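Local coordinates for 4-hydroxy-tetrahydrodipicolinate synthase (Methanocaldococcus jannaschii DSM 2661, PDB 2YXG), which probably catalyses the condensation of pyruvate with (S)-aspartate-beta-semialdehyde to 4-hydroxy-tetrahydrodipicolinate, a step of lysine biosynthesis, at residues 110-113 against 114-118; 166-169 against 170-174; 206-209 against 210-213; 269-273 against 274-278. One frame throughout, in Å; residues are numbered along the deposited sequence.

Interaction 1 (110-113 against 114-118); sequences TQEG and LRKHF
Glu112 and Arg115 meet side-on, one turn apart on the same helix. Arg115 NE gives a straight bond to Glu112 OE1 (3.0 Å, 167°), while Arg115 NH2 reaches the syn lone pair of Glu112 OE2 at 2.6 Å. An arginine suits the place because NE and NH2 can serve one carboxylate oxygen each. The carboxylate and guanidinium planes are twisted 35° apart. Glu112 gets there with CG anti to its own N and a bend at chi2 (49°), which swings the carboxylate forward along the helix. Lys116 NZ adds a weak salt bridge to the same Glu112 OE2, at 3.4 Å, so one acid joins two bases. With an alanine here, both cations would probably lose this shared mate and the arginine head would be freer to turn.

Beneath this network runs the opening of helix 111-124, which links strands 98-102 and 129-133 in a beta-alpha-beta unit of the TIM barrel. Thr110 is its N-cap, its hydroxyl short enough to accept from the N-H three residues on: OG1 takes Gly113 N at 3.0 Å, and Thr110 O takes Leu114 N at 2.8 Å. Leu114 CD1 lies 3.8 Å from Gln111 NE2, part of an amide bonded to Thr146, Glu143 and Asn141. Arg115 rests its chain on Thr146, Leu149 and Leu150 of helix 144-153, whereas Lys116 packs on Leu266 of the second subunit.

Interaction 2 (166-169 against 170-174); sequences NLSQ and VSELI
Leu167 and Val170 come alongside each other because each sets a branch anti to its own carbonyl carbon: CG of Leu167 (chi1 -65°) and CG2 of Val170. Both side chains therefore point the same way, and Leu167 CD2 meets Val170 CG2 at 4.1 Å. The contact opens helix 168-177, the connection between strands 157-162 and 180-183 in a beta-alpha-beta unit of the TIM barrel. Branched aliphatic residues suit this side of the helix, since both also touch Ile192 and Leu195, and Leu167 meets Leu167 of the third subunit.

The backbone follows with the usual i to i+4 bonds, Ser171 N to Leu167 O at 3.1 Å and Leu173 N to Gln169 O at 3.0 Å. Leu173 lays CG 3.4 Å from Gln169 O and carries its branches against Pro144 and Val147 of helix 144-153 and Val181 of strand 180-183. Glu172 leaves the helix on the side of the third subunit: its OE2 forms a salt bridge with Lys239 of that subunit and passes 3.5 Å from Ser168 OG. An acid here thus serves the subunit interface, and its charge is met by that lysine.

Before the helix, Asn166 makes an Asx turn. With its CG anti to the backbone N (chi1 170°), the side chain swings over the coming turn and caps a backbone N-H there. Asn166 OD1 is gripped twice from one face of its amide plane, by Ser168 N at 2.9 Å and by Ser168 OG, also at 2.9 Å.

Interaction 3 (206-209 against 210-213); sequences NIVP and KEFV
Val208 and Phe212 are joined by the first backbone bond of helix 209-221, Phe212 N to Val208 O at 3.1 Å and almost straight (175°). The next, Val213 N to Pro209 O, measures 3.0 Å. Val208 is the N-cap residue, placed where the chain leaves the loop after barrel strand 199-202. Pro209 suits the first turn well, since its phi of -56° is already helical and its nitrogen has no hydrogen needing a helical acceptor.

Van der Waals contacts of carbon with oxygen come next. Glu211 crosses Val208 at about a right angle and brings OE1 to 3.4 Å from Val208 CB, while Val213 CG2 lies 3.4 Å from Pro209 O. The apolar contacts lead outward: Val208 packs on Leu237 and Phe212 on Leu234 and Met238, all of helix 224-240; Pro209 meets Phe29 and Leu30 of helix 20-32.

The polar pairs are of another sort. A leucine in place of Glu211 would probably leave the opening N-H groups without a nearby negative charge. A bend at chi2 (84°) folds the Glu211 carboxylate back along the helix start, so that OE1 sits 3.3 Å from Val208 O, two acceptors that probably repel. Against that repulsion stands the helix dipole: OE1 lies 3.4 Å from Lys210 N, and the positive end of the helix is likely to favour an acid, and its ionised form, at this first turn.

Interaction 4 (269-273 against 274-278); sequences CEMSE and EHKKI
Ser272 caps the N-terminus of helix 273-286 by accepting from His275 N, the classic bond from an N-cap serine to the N-H three residues on (3.2 Å, 158°). Its OG stands between the backbone N and the carbonyl carbon, chi1 82°, which holds the oxygen over the opening turn. The same OG lies over one face of the His275 imidazole, 3.3 Å from His275 CG. The ring has its main polar partner elsewhere: Glu244 OE2 binds His275 ND1 and also Ser272 N, so one carboxylate oxygen steadies both ends of the cap. Lys276 N to Ser272 O, at 2.9 Å, begins the regular helical bonding.

Lys276 reaches back toward the loop. Bent at chi2 and chi4, its chain delivers NZ to Met271 O at 2.9 Å, and weak salt bridges tie NZ to Glu273 OE2 (3.3 Å) and Glu270 OE1 (3.4 Å). A lysine fits because its long, flexible arm can serve a carbonyl and two acids together in one network. The CB of Met271 points toward the helix, CG touches His275 CB at 3.4 Å, and the side chain packs on Ile248 and Thr252 of helix 248-256. Serine is a favoured N-cap, and acids in the first turn, here Glu273 and Glu274, suit the positive end of the helix dipole at the start of helix 273-286, the last of the chain.

Interactions 1 and 2 open two helices of the barrel wall; their centres are about 20 Å apart, and helix 144-153 touches both, through Leu150 for interaction 1 and Val147 for interaction 2. Three of the contacts lie within about 10 Å of residues predicted to act in catalysis or to bind pyruvate: between side chains, His117 is about 10 Å from Tyr132 and Leu173 about 9 Å from Lys161, both predicted active-site residues, and Phe212 of interaction 3 about 9 Å from Ile201, predicted to bind pyruvate. Interaction 4 lies away from these sites, its centre about 39 Å from that of interaction 1 within the chain. Across the subunit interface, however, Cys269 packs on Gly113 of the second subunit.

Interaction 1 (110-113 against 114-118)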
loop_
_atom_site.group_PDB
_atom_site.type_symbol
_atom_site.label_atom_id
_atom_site.label_comp_id
_atom_site.label_asym_id
_atom_site.label_seq_id
_atom_site.Cartn_x
_atom_site.Cartn_y
_atom_site.Cartn_z
ATOM N N THR A 110 16.965 6.648 6.887
ATOM C CA THR A 110 17.028 7.076 5.482
ATOM C C THR A 110 18.052 6.208 4.725
ATOM O O THR A 110 18.859 5.495 5.339
ATOM C CB THR A 110 17.553 8.539 5.462
ATOM O OG1 THR A 110 18.900 8.546 5.962
ATOM C CG2 THR A 110 16.657 9.469 6.375
ATOM N N GLN A 111 18.047 6.272 3.403
ATOM C CA GLN A 111 19.087 5.586 2.597
ATOM C C GLN A 111 20.525 5.829 3.055
ATOM O O GLN A 111 21.335 4.896 3.113
ATOM C CB GLN A 111 18.926 5.919 1.106
ATOM C CG GLN A 111 17.603 5.408 0.565
ATOM C CD GLN A 111 17.452 3.864 0.690
ATOM O OE1 GLN A 111 18.335 3.119 0.330
ATOM N NE2 GLN A 111 16.335 3.415 1.221
ATOM N N GLU A 112 20.834 7.077 3.403
ATOM C CA GLU A 112 22.183 7.489 3.822
ATOM C C GLU A 112 22.467 6.895 5.200
ATOM O O GLU A 112 23.592 6.428 5.493
ATOM C CB GLU A 112 22.267 9.036 3.792
ATOM C CG GLU A 112 23.639 9.656 4.113
ATOM C CD GLU A 112 24.831 9.025 3.333
ATOM O OE1 GLU A 112 24.696 8.641 2.122
ATOM O OE2 GLU A 112 25.913 8.922 3.961
ATOM N N GLY A 113 21.423 6.878 6.037
ATOM C CA GLY A 113 21.501 6.213 7.362
ATOM C C GLY A 113 21.797 4.732 7.215
ATOM O O GLY A 113 22.662 4.188 7.890
ATOM N N LEU A 114 21.102 4.094 6.290
ATOM C CA LEU A 114 21.433 2.703 5.912
ATOM C C LEU A 114 22.848 2.517 5.419
ATOM O O LEU A 114 23.497 1.569 5.821
ATOM C CB LEU A 114 20.450 2.151 4.856
ATOM C CG LEU A 114 18.974 1.979 5.275
ATOM C CD1 LEU A 114 18.090 1.615 4.065
ATOM C CD2 LEU A 114 18.846 0.892 6.372
ATOM N N ARG A 115 23.310 3.385 4.510
ATOM C CA ARG A 115 24.678 3.269 3.990
ATOM C C ARG A 115 25.678 3.345 5.139
ATOM O O ARG A 115 26.581 2.538 5.257
ATOM C CB ARG A 115 24.945 4.339 2.928
ATOM C CG ARG A 115 26.233 4.174 2.044
ATOM C CD ARG A 115 26.581 5.502 1.259
ATOM N NE ARG A 115 26.887 6.610 2.190
ATOM C CZ ARG A 115 27.975 6.638 2.966
ATOM N NH1 ARG A 115 28.882 5.660 2.881
ATOM N NH2 ARG A 115 28.171 7.635 3.819
ATOM N N LYS A 116 25.497 4.317 6.010
ATOM C CA LYS A 116 26.432 4.565 7.099
ATOM C C LYS A 116 26.394 3.396 8.069
ATOM O O LYS A 116 27.442 2.871 8.460
ATOM C CB LYS A 116 26.025 5.820 7.843
ATOM C CG LYS A 116 26.511 7.155 7.274
ATOM C CD LYS A 116 26.085 8.304 8.248
ATOM C CE LYS A 116 26.929 9.530 8.058
ATOM N NZ LYS A 116 26.363 10.420 6.989
ATOM N N HIS A 117 25.179 2.991 8.461
ATOM C CA HIS A 117 24.981 1.745 9.213
ATOM C C HIS A 117 25.745 0.558 8.629
ATOM O O HIS A 117 26.573 -0.026 9.336
ATOM C CB HIS A 117 23.495 1.410 9.377
ATOM C CG HIS A 117 23.238 0.151 10.154
ATOM N ND1 HIS A 117 23.063 -1.077 9.548
ATOM C CD2 HIS A 117 23.093 -0.061 11.485
ATOM C CE1 HIS A 117 22.809 -1.990 10.477
ATOM N NE2 HIS A 117 22.835 -1.400 11.661
ATOM N N PHE A 118 25.520 0.224 7.354
ATOM C CA PHE A 118 26.204 -0.989 6.785
ATOM C C PHE A 118 27.707 -0.733 6.581
ATOM O O PHE A 118 28.494 -1.642 6.574
ATOM C CB PHE A 118 25.563 -1.491 5.456
ATOM C CG PHE A 118 24.203 -2.120 5.635
ATOM C CD1 PHE A 118 24.029 -3.239 6.474
ATOM C CD2 PHE A 118 23.090 -1.595 5.017
ATOM C CE1 PHE A 118 22.776 -3.818 6.659
ATOM C CE2 PHE A 118 21.814 -2.210 5.178
ATOM C CZ PHE A 118 21.674 -3.300 5.989
#

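Interaction 2 (166-169 against 170-174)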
loop_
_atom_site.group_PDB
_atom_site.type_symbol
_atom_site.label_atom_id
_atom_site.label_comp_id
_atom_site.label_asym_id
_atom_site.label_seq_id
_atom_site.Cartn_x
_atom_site.Cartn_y
_atom_site.Cartn_z
ATOM N N ASN A 166 8.822 -7.027 -5.339
ATOM C CA ASN A 166 8.911 -6.318 -6.618
ATOM C C ASN A 166 10.213 -6.695 -7.315
ATOM O O ASN A 166 11.288 -6.143 -7.007
ATOM C CB ASN A 166 8.807 -4.800 -6.436
ATOM C CG ASN A 166 9.133 -4.011 -7.727
ATOM O OD1 ASN A 166 9.439 -4.567 -8.809
ATOM N ND2 ASN A 166 9.091 -2.696 -7.601
ATOM N N LEU A 167 10.097 -7.606 -8.289
ATOM C CA LEU A 167 11.263 -8.235 -8.889
ATOM C C LEU A 167 11.996 -7.365 -9.841
ATOM O O LEU A 167 13.082 -7.703 -10.289
ATOM C CB LEU A 167 10.916 -9.554 -9.561
ATOM C CG LEU A 167 10.437 -10.635 -8.576
ATOM C CD1 LEU A 167 10.380 -12.034 -9.263
ATOM C CD2 LEU A 167 11.223 -10.654 -7.265
ATOM N N SER A 168 11.463 -6.212 -10.161
ATOM C CA SER A 168 12.368 -5.321 -10.899
ATOM C C SER A 168 13.399 -4.679 -9.996
ATOM O O SER A 168 14.406 -4.204 -10.504
ATOM C CB SER A 168 11.664 -4.293 -11.766
ATOM O OG SER A 168 11.085 -3.386 -10.944
ATOM N N GLN A 169 13.160 -4.685 -8.679
ATOM C CA GLN A 169 14.268 -4.375 -7.791
ATOM C C GLN A 169 15.400 -5.409 -7.952
ATOM O O GLN A 169 16.577 -5.046 -7.898
ATOM C CB GLN A 169 13.873 -4.192 -6.324
ATOM C CG GLN A 169 15.089 -3.900 -5.440
ATOM C CD GLN A 169 14.735 -3.180 -4.179
ATOM O OE1 GLN A 169 15.002 -3.669 -3.062
ATOM N NE2 GLN A 169 14.162 -1.991 -4.323
ATOM N N VAL A 170 15.036 -6.670 -8.152
ATOM C CA VAL A 170 16.009 -7.700 -8.416
ATOM C C VAL A 170 16.732 -7.452 -9.769
ATOM O O VAL A 170 17.961 -7.632 -9.866
ATOM C CB VAL A 170 15.411 -9.158 -8.300
ATOM C CG1 VAL A 170 16.289 -10.196 -9.044
ATOM C CG2 VAL A 170 15.164 -9.555 -6.796
ATOM N N SER A 171 16.026 -6.987 -10.807
ATOM C CA SER A 171 16.814 -6.795 -11.997
ATOM C C SER A 171 17.649 -5.551 -11.972
ATOM O O SER A 171 18.668 -5.508 -12.610
ATOM C CB SER A 171 16.103 -7.071 -13.339
ATOM O OG SER A 171 14.792 -6.715 -13.338
ATOM N N GLU A 172 17.243 -4.558 -11.193
ATOM C CA GLU A 172 18.079 -3.379 -10.948
ATOM C C GLU A 172 19.357 -3.748 -10.229
ATOM O O GLU A 172 20.413 -3.231 -10.593
ATOM C CB GLU A 172 17.309 -2.276 -10.214
ATOM C CG GLU A 172 16.010 -1.919 -11.020
ATOM C CD GLU A 172 14.863 -1.221 -10.248
ATOM O OE1 GLU A 172 14.997 -0.820 -9.043
ATOM O OE2 GLU A 172 13.782 -1.082 -10.887
ATOM N N LEU A 173 19.275 -4.631 -9.236
ATOM C CA LEU A 173 20.467 -5.167 -8.579
ATOM C C LEU A 173 21.344 -5.973 -9.542
ATOM O O LEU A 173 22.577 -5.815 -9.539
ATOM C CB LEU A 173 20.140 -6.022 -7.347
ATOM C CG LEU A 173 19.510 -5.284 -6.134
ATOM C CD1 LEU A 173 18.853 -6.253 -5.185
ATOM C CD2 LEU A 173 20.537 -4.423 -5.395
ATOM N N ILE A 174 20.741 -6.830 -10.361
ATOM C CA ILE A 174 21.564 -7.666 -11.198
ATOM C C ILE A 174 22.256 -6.751 -12.202
ATOM O O ILE A 174 23.441 -6.887 -12.442
ATOM C CB ILE A 174 20.764 -8.811 -11.889
ATOM C CG1 ILE A 174 20.160 -9.768 -10.839
ATOM C CG2 ILE A 174 21.640 -9.623 -12.862
ATOM C CD1 ILE A 174 21.186 -10.567 -10.132
#

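Interaction 3 (206-209 against 210-213)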
loop_
_atom_site.group_PDB
_atom_site.type_symbol
_atom_site.label_atom_id
_atom_site.label_comp_id
_atom_site.label_asym_id
_atom_site.label_seq_id
_atom_site.Cartn_x
_atom_site.Cartn_y
_atom_site.Cartn_z
ATOM N N ASN A 206 14.133 -25.955 5.493
ATOM C CA ASN A 206 14.133 -26.713 6.798
ATOM C C ASN A 206 13.320 -28.030 6.828
ATOM O O ASN A 206 13.578 -28.894 7.672
ATOM C CB ASN A 206 13.669 -25.841 7.960
ATOM C CG ASN A 206 14.656 -24.719 8.282
ATOM O OD1 ASN A 206 14.394 -23.531 8.011
ATOM N ND2 ASN A 206 15.792 -25.090 8.875
ATOM N N ILE A 207 12.336 -28.128 5.925
ATOM C CA ILE A 207 11.311 -29.172 5.884
ATOM C C ILE A 207 11.670 -30.150 4.747
ATOM O O ILE A 207 11.644 -31.378 4.914
ATOM C CB ILE A 207 9.860 -28.556 5.565
ATOM C CG1 ILE A 207 9.366 -27.623 6.659
ATOM C CG2 ILE A 207 8.783 -29.648 5.356
ATOM C CD1 ILE A 207 9.622 -28.238 8.045
ATOM N N VAL A 208 11.973 -29.579 3.580
ATOM C CA VAL A 208 12.266 -30.376 2.384
ATOM C C VAL A 208 13.603 -29.966 1.782
ATOM O O VAL A 208 13.638 -29.515 0.632
ATOM C CB VAL A 208 11.131 -30.278 1.333
ATOM C CG1 VAL A 208 9.933 -31.157 1.788
ATOM C CG2 VAL A 208 10.702 -28.853 1.141
ATOM N N PRO A 209 14.708 -30.115 2.568
ATOM C CA PRO A 209 16.051 -29.673 2.058
ATOM C C PRO A 209 16.448 -30.328 0.730
ATOM O O PRO A 209 16.945 -29.660 -0.152
ATOM C CB PRO A 209 17.035 -30.100 3.169
ATOM C CG PRO A 209 16.259 -30.996 4.093
ATOM C CD PRO A 209 14.788 -30.710 3.917
ATOM N N LYS A 210 16.190 -31.621 0.570
ATOM C CA LYS A 210 16.693 -32.302 -0.621
ATOM C C LYS A 210 15.993 -31.829 -1.900
ATOM O O LYS A 210 16.623 -31.610 -2.942
ATOM C CB LYS A 210 16.620 -33.826 -0.454
ATOM C CG LYS A 210 17.187 -34.606 -1.617
ATOM C CD LYS A 210 17.274 -36.118 -1.262
ATOM C CE LYS A 210 17.309 -37.045 -2.514
ATOM N NZ LYS A 210 16.897 -38.455 -2.133
ATOM N N GLU A 211 14.686 -31.626 -1.784
ATOM C CA GLU A 211 13.873 -31.163 -2.884
ATOM C C GLU A 211 14.206 -29.729 -3.298
ATOM O O GLU A 211 14.379 -29.426 -4.492
ATOM C CB GLU A 211 12.407 -31.318 -2.496
ATOM C CG GLU A 211 11.973 -32.779 -2.222
ATOM C CD GLU A 211 12.273 -33.296 -0.796
ATOM O OE1 GLU A 211 13.065 -32.702 -0.003
ATOM O OE2 GLU A 211 11.723 -34.368 -0.466
ATOM N N PHE A 212 14.307 -28.840 -2.313
ATOM C CA PHE A 212 14.699 -27.474 -2.603
ATOM C C PHE A 212 16.092 -27.350 -3.238
ATOM O O PHE A 212 16.224 -26.690 -4.227
ATOM C CB PHE A 212 14.577 -26.581 -1.356
ATOM C CG PHE A 212 13.878 -25.276 -1.641
ATOM C CD1 PHE A 212 12.597 -25.283 -2.223
ATOM C CD2 PHE A 212 14.504 -24.059 -1.393
ATOM C CE1 PHE A 212 11.942 -24.100 -2.541
ATOM C CE2 PHE A 212 13.842 -22.849 -1.713
ATOM C CZ PHE A 212 12.564 -22.888 -2.282
ATOM N N VAL A 213 17.105 -28.002 -2.678
ATOM C CA VAL A 213 18.429 -28.053 -3.302
ATOM C C VAL A 213 18.352 -28.498 -4.755
ATOM O O VAL A 213 18.986 -27.924 -5.657
ATOM C CB VAL A 213 19.389 -29.000 -2.525
ATOM C CG1 VAL A 213 20.535 -29.486 -3.425
ATOM C CG2 VAL A 213 19.839 -28.323 -1.188
#

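Interaction 4 (269-273 against 274-278)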
loop_
_atom_site.group_PDB
_atom_site.type_symbol
_atom_site.label_atom_id
_atom_site.label_comp_id
_atom_site.label_asym_id
_atom_site.label_seq_id
_atom_site.Cartn_x
_atom_site.Cartn_y
_atom_site.Cartn_z
ATOM N N CYS A 269 3.343 -17.294 19.029
ATOM C CA CYS A 269 2.548 -18.287 19.744
ATOM C C CYS A 269 1.954 -19.251 18.745
ATOM O O CYS A 269 2.054 -19.031 17.536
ATOM C CB CYS A 269 1.443 -17.618 20.596
ATOM S SG CYS A 269 0.147 -16.665 19.656
ATOM N N GLU A 270 1.357 -20.323 19.253
ATOM C CA GLU A 270 0.743 -21.364 18.417
ATOM C C GLU A 270 -0.186 -20.855 17.320
ATOM O O GLU A 270 -0.923 -19.924 17.503
ATOM C CB GLU A 270 -0.064 -22.374 19.260
ATOM C CG GLU A 270 0.760 -23.264 20.168
ATOM C CD GLU A 270 0.239 -24.731 20.247
ATOM O OE1 GLU A 270 -1.009 -24.961 20.333
ATOM O OE2 GLU A 270 1.099 -25.657 20.250
ATOM N N MET A 271 -0.104 -21.519 16.179
ATOM C CA MET A 271 -1.018 -21.365 15.075
ATOM C C MET A 271 -2.494 -21.645 15.479
ATOM O O MET A 271 -2.750 -22.563 16.277
ATOM C CB MET A 271 -0.547 -22.374 14.036
ATOM C CG MET A 271 -1.190 -22.378 12.715
ATOM S SD MET A 271 0.039 -23.047 11.565
ATOM C CE MET A 271 -0.559 -24.669 11.316
ATOM N N SER A 272 -3.434 -20.870 14.916
ATOM C CA SER A 272 -4.894 -21.176 15.044
ATOM C C SER A 272 -5.226 -22.607 14.586
ATOM O O SER A 272 -4.479 -23.220 13.774
ATOM C CB SER A 272 -5.744 -20.166 14.267
ATOM O OG SER A 272 -5.820 -20.511 12.880
ATOM N N GLU A 273 -6.325 -23.155 15.109
ATOM C CA GLU A 273 -6.709 -24.549 14.790
ATOM C C GLU A 273 -6.969 -24.680 13.300
ATOM O O GLU A 273 -6.591 -25.669 12.667
ATOM C CB GLU A 273 -7.926 -24.993 15.590
ATOM C CG GLU A 273 -7.581 -25.399 17.024
ATOM C CD GLU A 273 -6.543 -26.523 17.058
ATOM O OE1 GLU A 273 -6.741 -27.518 16.303
ATOM O OE2 GLU A 273 -5.534 -26.402 17.811
ATOM N N GLU A 274 -7.564 -23.650 12.720
ATOM C CA GLU A 274 -7.860 -23.684 11.284
ATOM C C GLU A 274 -6.598 -23.705 10.404
ATOM O O GLU A 274 -6.517 -24.371 9.379
ATOM C CB GLU A 274 -8.690 -22.473 10.939
ATOM C CG GLU A 274 -9.299 -22.562 9.609
ATOM C CD GLU A 274 -10.042 -21.285 9.275
ATOM O OE1 GLU A 274 -11.161 -21.115 9.848
ATOM O OE2 GLU A 274 -9.512 -20.478 8.454
ATOM N N HIS A 275 -5.617 -22.929 10.801
ATOM C CA HIS A 275 -4.358 -22.876 10.079
ATOM C C HIS A 275 -3.566 -24.177 10.269
ATOM O O HIS A 275 -2.938 -24.624 9.317
ATOM C CB HIS A 275 -3.586 -21.612 10.489
ATOM C CG HIS A 275 -4.193 -20.348 9.965
ATOM N ND1 HIS A 275 -3.864 -19.102 10.457
ATOM C CD2 HIS A 275 -5.133 -20.133 9.006
ATOM C CE1 HIS A 275 -4.537 -18.171 9.793
ATOM N NE2 HIS A 275 -5.323 -18.772 8.917
ATOM N N LYS A 276 -3.644 -24.788 11.466
ATOM C CA LYS A 276 -2.981 -26.079 11.763
ATOM C C LYS A 276 -3.392 -27.180 10.809
ATOM O O LYS A 276 -2.543 -27.914 10.228
ATOM C CB LYS A 276 -3.317 -26.571 13.157
ATOM C CG LYS A 276 -2.543 -25.908 14.270
ATOM C CD LYS A 276 -2.340 -26.911 15.388
ATOM C CE LYS A 276 -1.595 -26.241 16.595
ATOM N NZ LYS A 276 -2.445 -25.209 17.315
ATOM N N LYS A 277 -4.715 -27.275 10.636
ATOM C CA LYS A 277 -5.328 -28.268 9.745
ATOM C C LYS A 277 -4.903 -28.093 8.292
ATOM O O LYS A 277 -4.608 -29.030 7.628
ATOM C CB LYS A 277 -6.842 -28.194 9.866
ATOM C CG LYS A 277 -7.368 -28.567 11.225
ATOM C CD LYS A 277 -8.896 -28.816 11.112
ATOM C CE LYS A 277 -9.510 -29.031 12.525
ATOM N NZ LYS A 277 -10.984 -29.362 12.434
ATOM N N ILE A 278 -4.862 -26.862 7.822
ATOM C CA ILE A 278 -4.390 -26.578 6.442
ATOM C C ILE A 278 -2.932 -27.061 6.298
ATOM O O ILE A 278 -2.560 -27.788 5.349
ATOM C CB ILE A 278 -4.583 -25.066 6.068
ATOM C CG1 ILE A 278 -6.090 -24.791 5.781
ATOM C CG2 ILE A 278 -3.772 -24.700 4.772
ATOM C CD1 ILE A 278 -6.611 -23.427 6.150
#